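Local coordinates for transcarboxylase 5S subunit (Propionibacterium freudenreichii subsp. shermanii, PDB 1RQB) that catalyses the transfer of a carboxyl group from the biotin of the 1.3S subunit to pyruvate, forming oxaloacetate, with a cobalt ion bound in each subunit, at the interface of chains A and B. Coordinates in Å, arbitrary orientation; residue numbers count along the deposited sequence, not the author numbering. Chains: chain A/B, transcarboxylase 5S subunit.

Contact 1: the interface of chains A and B. Residues chain A 203, 235-236, 239-240; chain B 235-236, 239, 243, 271.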
# COMPACT_ATOMS: atom_id res chain seq x y z
N PRO A 203 -9.20 1.12 -12.14
CA PRO A 203 -9.68 -0.21 -12.53
C PRO A 203 -10.53 -0.34 -13.79
O PRO A 203 -10.24 -1.18 -14.64
CB PRO A 203 -10.45 -0.67 -11.29
CG PRO A 203 -9.69 -0.03 -10.18
CD PRO A 203 -9.47 1.38 -10.72
N GLU A 235 -3.37 -1.57 -7.58
CA GLU A 235 -3.32 -3.04 -7.48
C GLU A 235 -4.68 -3.58 -7.92
O GLU A 235 -4.79 -4.67 -8.49
CB GLU A 235 -2.99 -3.51 -6.07
CG GLU A 235 -2.78 -5.03 -6.03
CD GLU A 235 -2.14 -5.50 -4.74
OE1 GLU A 235 -0.98 -5.13 -4.48
OE2 GLU A 235 -2.80 -6.23 -3.98
N VAL A 236 -5.73 -2.81 -7.68
CA VAL A 236 -7.06 -3.26 -8.14
C VAL A 236 -7.09 -3.16 -9.67
O VAL A 236 -7.72 -3.98 -10.34
CB VAL A 236 -8.16 -2.39 -7.54
CG1 VAL A 236 -9.53 -2.91 -8.01
CG2 VAL A 236 -8.07 -2.45 -6.01
N MSE A 239 -5.61 -6.25 -11.11
CA MSE A 239 -6.57 -7.36 -11.10
C MSE A 239 -7.54 -7.22 -12.27
O MSE A 239 -7.83 -8.19 -12.96
CB MSE A 239 -7.37 -7.38 -9.79
CG MSE A 239 -8.41 -8.51 -9.71
SE MSE A 239 -7.59 -10.30 -9.56
CE MSE A 239 -7.85 -10.91 -11.35
N LYS A 240 -8.05 -6.01 -12.50
CA LYS A 240 -8.97 -5.77 -13.63
C LYS A 240 -8.25 -5.97 -14.96
O LYS A 240 -8.85 -6.43 -15.93
CB LYS A 240 -9.56 -4.34 -13.56
CG LYS A 240 -10.62 -4.21 -12.48
CD LYS A 240 -11.75 -5.16 -12.81
CE LYS A 240 -12.82 -5.18 -11.75
NZ LYS A 240 -13.78 -6.28 -12.04
N GLU B 235 -7.02 -4.64 -0.69
CA GLU B 235 -7.82 -3.62 -1.39
C GLU B 235 -8.51 -4.29 -2.57
O GLU B 235 -9.62 -3.93 -2.98
CB GLU B 235 -6.98 -2.43 -1.86
CG GLU B 235 -7.85 -1.32 -2.43
CD GLU B 235 -7.10 -0.02 -2.61
OE1 GLU B 235 -6.67 0.57 -1.60
OE2 GLU B 235 -6.94 0.42 -3.77
N VAL B 236 -7.87 -5.30 -3.14
CA VAL B 236 -8.51 -6.03 -4.24
C VAL B 236 -9.67 -6.84 -3.66
O VAL B 236 -10.70 -7.01 -4.31
CB VAL B 236 -7.51 -6.96 -4.93
CG1 VAL B 236 -8.20 -7.67 -6.10
CG2 VAL B 236 -6.33 -6.14 -5.44
N MSE B 239 -12.67 -4.66 -3.43
CA MSE B 239 -13.33 -4.51 -4.74
C MSE B 239 -14.19 -5.75 -5.02
O MSE B 239 -15.33 -5.63 -5.46
CB MSE B 239 -12.30 -4.35 -5.86
CG MSE B 239 -12.92 -4.21 -7.26
SE MSE B 239 -13.87 -2.50 -7.51
CE MSE B 239 -15.67 -3.12 -7.36
N GLU B 243 -18.27 -6.20 -5.46
CA GLU B 243 -18.93 -6.90 -6.57
C GLU B 243 -19.90 -7.95 -6.02
O GLU B 243 -20.93 -8.24 -6.63
CB GLU B 243 -17.90 -7.55 -7.51
CG GLU B 243 -17.01 -6.51 -8.24
CD GLU B 243 -15.91 -7.13 -9.11
OE1 GLU B 243 -15.44 -8.25 -8.81
OE2 GLU B 243 -15.50 -6.47 -10.11
N MSE B 271 -11.11 4.55 -6.72
CA MSE B 271 -10.99 3.36 -7.57
C MSE B 271 -12.34 2.93 -8.16
O MSE B 271 -12.36 2.16 -9.12
CB MSE B 271 -10.42 2.18 -6.79
CG MSE B 271 -11.39 1.58 -5.77
SE MSE B 271 -10.65 0.05 -4.76
CE MSE B 271 -12.28 -0.74 -4.08
O HOH W 1 -4.51 -0.85 -5.03
O HOH W 2 -4.56 -4.56 -2.19

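Contact 2: the interface of chains A and B. Residues chain A 19-22, 275-277; chain B 14-16.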
# COMPACT_ATOMS: atom_id res chain seq x y z
N VAL A 19 -14.67 -12.18 -18.21
CA VAL A 19 -13.27 -12.22 -17.74
C VAL A 19 -12.50 -13.24 -18.57
O VAL A 19 -13.09 -14.17 -19.13
CB VAL A 19 -13.17 -12.55 -16.23
CG1 VAL A 19 -13.89 -11.47 -15.43
CG2 VAL A 19 -13.78 -13.93 -15.94
N SER A 20 -11.19 -13.08 -18.65
CA SER A 20 -10.37 -13.98 -19.47
C SER A 20 -10.36 -15.40 -18.89
O SER A 20 -10.67 -15.63 -17.73
CB SER A 20 -8.93 -13.45 -19.59
OG SER A 20 -8.33 -13.24 -18.32
N GLU A 21 -10.01 -16.35 -19.76
CA GLU A 21 -9.95 -17.77 -19.40
C GLU A 21 -8.84 -17.99 -18.37
O GLU A 21 -7.89 -17.21 -18.30
CB GLU A 21 -9.64 -18.61 -20.64
CG GLU A 21 -8.25 -18.37 -21.25
CD GLU A 21 -8.06 -17.00 -21.88
OE1 GLU A 21 -6.91 -16.66 -22.22
OE2 GLU A 21 -9.06 -16.26 -22.05
N PRO A 22 -8.95 -19.04 -17.54
CA PRO A 22 -7.94 -19.35 -16.53
C PRO A 22 -6.59 -19.43 -17.25
O PRO A 22 -6.50 -20.01 -18.33
CB PRO A 22 -8.39 -20.71 -16.00
CG PRO A 22 -9.91 -20.58 -16.08
CD PRO A 22 -10.10 -19.96 -17.44
N THR A 275 -8.85 -17.77 -8.21
CA THR A 275 -9.55 -16.98 -9.23
C THR A 275 -9.45 -17.66 -10.60
O THR A 275 -10.13 -17.25 -11.54
CB THR A 275 -8.89 -15.59 -9.43
OG1 THR A 275 -7.55 -15.77 -9.90
CG2 THR A 275 -8.87 -14.79 -8.12
N GLY A 276 -8.59 -18.66 -10.73
CA GLY A 276 -8.38 -19.29 -12.03
C GLY A 276 -7.09 -18.76 -12.65
O GLY A 276 -6.53 -19.35 -13.58
N TYR A 277 -6.61 -17.62 -12.15
CA TYR A 277 -5.35 -17.06 -12.66
C TYR A 277 -4.23 -17.42 -11.68
O TYR A 277 -4.46 -17.62 -10.49
CB TYR A 277 -5.42 -15.53 -12.76
CG TYR A 277 -6.61 -15.06 -13.53
CD1 TYR A 277 -7.65 -14.37 -12.90
CD2 TYR A 277 -6.72 -15.31 -14.91
CE1 TYR A 277 -8.77 -13.93 -13.60
CE2 TYR A 277 -7.85 -14.89 -15.62
CZ TYR A 277 -8.86 -14.19 -14.96
OH TYR A 277 -9.97 -13.75 -15.64
N PRO B 14 -13.41 -17.56 -22.68
CA PRO B 14 -14.06 -16.47 -21.92
C PRO B 14 -15.17 -16.97 -21.00
O PRO B 14 -16.01 -17.79 -21.37
CB PRO B 14 -14.60 -15.48 -22.94
CG PRO B 14 -13.58 -15.66 -24.06
CD PRO B 14 -13.31 -17.18 -24.10
N ARG B 15 -15.15 -16.45 -19.79
CA ARG B 15 -16.10 -16.79 -18.72
C ARG B 15 -16.75 -15.50 -18.21
O ARG B 15 -16.44 -14.41 -18.69
CB ARG B 15 -15.29 -17.53 -17.64
CG ARG B 15 -13.92 -16.90 -17.50
CD ARG B 15 -12.84 -17.85 -17.01
NE ARG B 15 -12.90 -18.21 -15.60
CZ ARG B 15 -12.09 -17.69 -14.69
NH1 ARG B 15 -11.18 -16.79 -15.04
NH2 ARG B 15 -12.16 -18.09 -13.42
N GLU B 16 -17.66 -15.62 -17.26
CA GLU B 16 -18.32 -14.41 -16.76
C GLU B 16 -18.46 -14.47 -15.24
O GLU B 16 -18.52 -15.54 -14.64
CB GLU B 16 -19.71 -14.27 -17.37
CG GLU B 16 -19.72 -14.30 -18.87
CD GLU B 16 -20.90 -13.56 -19.44
OE1 GLU B 16 -20.76 -12.35 -19.74
OE2 GLU B 16 -21.98 -14.18 -19.56

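Contact 3: the interface of chains A and B. Residues chain A 273-276; chain B 15, 204.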
# COMPACT_ATOMS: atom_id res chain seq x y z
N GLU A 273 -5.00 -16.49 -5.84
CA GLU A 273 -5.38 -17.85 -5.43
C GLU A 273 -6.90 -18.07 -5.51
O GLU A 273 -7.69 -17.33 -4.93
CB GLU A 273 -4.89 -18.15 -4.01
CG GLU A 273 -5.26 -19.55 -3.52
CD GLU A 273 -4.59 -19.92 -2.20
OE1 GLU A 273 -4.32 -19.02 -1.38
OE2 GLU A 273 -4.35 -21.13 -1.98
N GLY A 274 -7.27 -19.11 -6.26
CA GLY A 274 -8.66 -19.47 -6.45
C GLY A 274 -9.46 -18.73 -7.51
O GLY A 274 -10.63 -19.03 -7.71
N THR A 275 -8.85 -17.77 -8.21
CA THR A 275 -9.55 -16.98 -9.23
C THR A 275 -9.45 -17.66 -10.60
O THR A 275 -10.13 -17.25 -11.54
CB THR A 275 -8.89 -15.59 -9.43
OG1 THR A 275 -7.55 -15.77 -9.90
CG2 THR A 275 -8.87 -14.79 -8.12
N GLY A 276 -8.59 -18.66 -10.73
CA GLY A 276 -8.38 -19.29 -12.03
C GLY A 276 -7.09 -18.76 -12.65
O GLY A 276 -6.53 -19.35 -13.58
N ARG B 15 -15.15 -16.45 -19.79
CA ARG B 15 -16.10 -16.79 -18.72
C ARG B 15 -16.75 -15.50 -18.21
O ARG B 15 -16.44 -14.41 -18.69
CB ARG B 15 -15.29 -17.53 -17.64
CG ARG B 15 -13.92 -16.90 -17.50
CD ARG B 15 -12.84 -17.85 -17.01
NE ARG B 15 -12.90 -18.21 -15.60
CZ ARG B 15 -12.09 -17.69 -14.69
NH1 ARG B 15 -11.18 -16.79 -15.04
NH2 ARG B 15 -12.16 -18.09 -13.42
N GLN B 204 -10.93 -13.91 -3.95
CA GLN B 204 -11.98 -14.88 -4.29
C GLN B 204 -12.78 -15.27 -3.04
O GLN B 204 -14.01 -15.37 -3.09
CB GLN B 204 -11.40 -16.13 -4.95
CG GLN B 204 -12.49 -16.99 -5.59
CD GLN B 204 -13.21 -16.24 -6.70
OE1 GLN B 204 -12.57 -15.78 -7.65
NE2 GLN B 204 -14.53 -16.10 -6.58
O HOH W 3 -8.17 -14.74 -4.49

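Contact 4: the interface of chains A and B. Residues chain A 202, 233, 311, 314; chain B 266-267, 270, 273.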
# COMPACT_ATOMS: atom_id res chain seq x y z
N LYS A 202 -7.07 3.84 -13.34
CA LYS A 202 -8.07 3.27 -12.43
C LYS A 202 -8.52 1.92 -12.97
O LYS A 202 -8.27 1.59 -14.13
CB LYS A 202 -9.26 4.23 -12.25
CG LYS A 202 -8.90 5.51 -11.48
CD LYS A 202 -10.13 6.38 -11.27
CE LYS A 202 -9.82 7.59 -10.39
NZ LYS A 202 -11.09 8.25 -9.95
N VAL A 233 -4.51 3.02 -5.96
CA VAL A 233 -5.65 2.34 -6.60
C VAL A 233 -5.21 1.29 -7.62
O VAL A 233 -6.03 0.48 -8.06
CB VAL A 233 -6.57 3.34 -7.40
CG1 VAL A 233 -6.85 4.62 -6.59
CG2 VAL A 233 -5.89 3.74 -8.73
N THR A 311 -3.72 10.95 -3.64
CA THR A 311 -4.74 10.86 -4.69
C THR A 311 -5.10 12.25 -5.22
O THR A 311 -6.01 12.38 -6.04
CB THR A 311 -6.07 10.26 -4.16
OG1 THR A 311 -6.54 11.09 -3.09
CG2 THR A 311 -5.89 8.81 -3.65
N PHE A 314 -5.80 13.14 -9.05
CA PHE A 314 -7.05 12.86 -9.78
C PHE A 314 -7.87 14.13 -9.97
O PHE A 314 -8.73 14.20 -10.85
CB PHE A 314 -7.87 11.80 -9.05
CG PHE A 314 -7.28 10.41 -9.17
CD1 PHE A 314 -7.03 9.64 -8.04
CD2 PHE A 314 -6.98 9.88 -10.42
CE1 PHE A 314 -6.49 8.36 -8.14
CE2 PHE A 314 -6.43 8.60 -10.55
CZ PHE A 314 -6.19 7.84 -9.41
N GLU B 266 -9.50 7.52 0.56
CA GLU B 266 -9.59 8.21 -0.73
C GLU B 266 -9.30 7.25 -1.89
O GLU B 266 -9.91 7.36 -2.95
CB GLU B 266 -8.62 9.38 -0.78
CG GLU B 266 -8.84 10.39 0.34
CD GLU B 266 -7.79 10.24 1.44
OE1 GLU B 266 -7.75 9.17 2.10
OE2 GLU B 266 -7.00 11.18 1.63
N SER B 267 -8.37 6.32 -1.70
CA SER B 267 -8.05 5.37 -2.78
C SER B 267 -9.26 4.47 -3.05
O SER B 267 -9.60 4.21 -4.21
CB SER B 267 -6.85 4.51 -2.39
OG SER B 267 -5.69 5.32 -2.23
N GLU B 270 -11.87 6.61 -4.92
CA GLU B 270 -11.47 6.94 -6.30
C GLU B 270 -11.46 5.72 -7.23
O GLU B 270 -11.79 5.84 -8.41
CB GLU B 270 -10.08 7.58 -6.32
CG GLU B 270 -10.01 8.92 -5.61
CD GLU B 270 -10.29 10.10 -6.53
OE1 GLU B 270 -10.81 9.91 -7.65
OE2 GLU B 270 -9.98 11.24 -6.11
N GLU B 273 -14.59 4.80 -9.74
CA GLU B 273 -15.08 5.64 -10.85
C GLU B 273 -15.29 4.83 -12.14
O GLU B 273 -14.38 4.16 -12.63
CB GLU B 273 -14.12 6.81 -11.12
CG GLU B 273 -14.58 7.72 -12.26
CD GLU B 273 -13.74 8.99 -12.38
OE1 GLU B 273 -12.54 8.96 -12.03
OE2 GLU B 273 -14.29 10.02 -12.85
O HOH W 4 -9.08 11.72 -3.37
O HOH W 5 -8.17 13.90 -6.02

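Contact 1: the interface of chains A and B
Helix 234-243 of the TIM barrel meets its own copy across the dimer two-fold, and A:Val236 and B:Val236 each pack against the other's helix near the start of the pair. The two methyls of each valine meet different partners. CG1, anti to the backbone N (chi1 -178°), points at the selenomethionine opposite, with A:Val236 CG1 lying 3.7 Å from B:Met239 CG and the two side chains crossing at about a right angle. The other methyl, beside the backbone N, packs on the aliphatic part of the partner glutamate: A:Val236 CG2 is 3.8 Å from B:Glu235 CG. A:Val236 CG2 also lies 3.8 Å from the selenium SE of B:Met271. Beside this core, A:Pro203 sets its CG and CD against the end of helix 265-271, where its CD comes within 3.4 Å of the carbonyl O of B:Met271. Two waters lie together on the Glu235 side of the apolar centre. One joins the backbone N of A:Glu235 (2.9 Å) to the carboxylate OE2 of B:Glu235 (3.0 Å), and the second repeats this bridge with the chains exchanged. Farther along the helices, A:Lys240 and B:Glu243 reach tip to tip, and the ammonium NZ of A:Lys240 forms a 2.6 Å salt bridge with B:Glu243 OE2 on its syn lone pair. The self-complementary helix pair thus contributes to joining two barrels into the homodimer, through an apolar centre supplemented by water bridges and charge pairs.

Contact 2: the interface of chains A and B
B:Arg15 runs along the A:Val19 to A:Pro22 segment and brings its guanidinium against A:Pro22, with A:Tyr277 at its edge. Its CG stands between its own backbone N and carbonyl carbon (chi1 38°), which lays the start of the chain against A:Val19, with B:Arg15 CG 3.4 Å from A:Val19 CG2. A bend at chi3 then turns the flat tip toward the carbonyls of A:Ser20 and A:Thr275. CG of A:Pro22 sits over the centre of one guanidinium face, 3.8 Å above the plane, while the phenol end of A:Tyr277 comes to the edge, its ring turned 73° from the guanidinium. The two carbonyl oxygens also lie at the edge, in plane. B:Arg15 NH1 gives a nearly straight bond of 3.0 Å to O of A:Ser20, approaching almost along the C=O axis; B:Arg15 NH2 bonds to O of A:Thr275 at 2.9 Å, tilted from that carbonyl's plane. These two bonds, with A:Pro22 over the face, probably fix the guanidinium's rotation. In the second shell, the hydroxyl OH of A:Tyr277 donates to the same A:Ser20 O at 2.9 Å and probably holds that carbonyl in place for NH1. A:Val19 and B:Arg15 also pair as an antiparallel beta bridge, N of A:Val19 to O of B:Arg15 at 2.9 Å and N of B:Arg15 to O of A:Val19 at 3.1 Å. The site therefore lies where the N-terminal strands 15-19 of both chains meet, beside the loop that follows helix 265-271 and enters strand 277-278.

Contact 3: the interface of chains A and B
With its CG anti to the backbone N (chi1 -167°) and a bend at chi2 (63°), B:Gln204 folds its side chain over the A:Gly274 to A:Thr275 peptide segment. The methylene CG of B:Gln204 rests 3.5 Å from the carbonyl O of A:Gly274. Beyond it the amide oxygen turns toward A:Thr275, B:Gln204 OE1 coming 3.6 Å from A:Thr275 CA. The threonine side chain crosses the glutamine obliquely; its methyl, A:Thr275 CG2, beside the backbone N, touches B:Gln204 OE1 at 3.9 Å. These are van der Waals contacts, and the side chain seems to act mainly by packing over the turn. The polar link is made by its backbone instead: a water lies 2.9 Å from B:Gln204 N, close to straight at the hydrogen, and 2.7 Å from the carbonyl O of A:Glu273. That N belongs to the first turn of helix 203-217, so the water connects the helix start to the opposite loop. An alanine at B:Gln204 would keep the backbone N but is likely to open a gap over A:Gly274 and A:Thr275, leaving the turn less firmly packed. B:Arg15, less well ordered, meets the loop on its other flank. A:Gly274 and A:Gly276 both take positive phi. In the fold, this is the turn between helix 265-271 and strand 277-278, set between the start of helix 203-217 and the N-terminal strand 15-19 of the other subunit.

Contact 4: the interface of chains A and B
A:Lys202, just ahead of helix 203-217, reaches from its CB across the two-fold interface to a pair of glutamates of chain B. CB and CG begin the reach, CG set beside the backbone N (chi1 -69°) and the rest of the chain extended. A:Lys202 CD then passes 3.4 Å from the carbonyl O of B:Glu270 and also packs near CB of B:Glu273. CE of A:Lys202 lies over one face of the A:Phe314 ring, 3.5 Å above its plane and offset toward the rim. At the tip, the ammonium A:Lys202 NZ forms salt bridges to OE1 of B:Glu273 at 2.6 Å and OE1 of B:Glu270 at 2.8 Å, both met on the anti side. A:Lys202 NZ also gives a hydrogen bond of 2.9 Å to the B:Glu270 O. A methionine in its place would probably leave both carboxylates without their positive mate and the carbonyl without this donor. A:Phe314 probably helps to position the glutamate, its CD1 lying 3.6 Å from CD of B:Glu270. The second oxygen, B:Glu270 OE2, meets a water 2.9 Å away that also contacts A:Thr311 OG1. The site thus links the end of helix 265-271 and the loop after it to the partner subunit, and probably helps to stabilise the homodimer.

The four patches belong to one two-fold interface, so each recurs with the chains exchanged. Contacts 2 and 3 are neighbours, about 7 Å apart between C-alpha centres, and share A:Thr275, A:Gly276 and B:Arg15, the last from strand 15-19. Contact 1 lies between the ends, about 16, 14 and 11 Å from contacts 2, 3 and 4; contact 4 is about 25 Å from both contacts 2 and 3. Helix 203-217 serves contacts 1 and 3, helix 265-271 contacts 1 and 4. Apolar packing, strand pairing and salt bridges, spread along one interface, together join the two subunits.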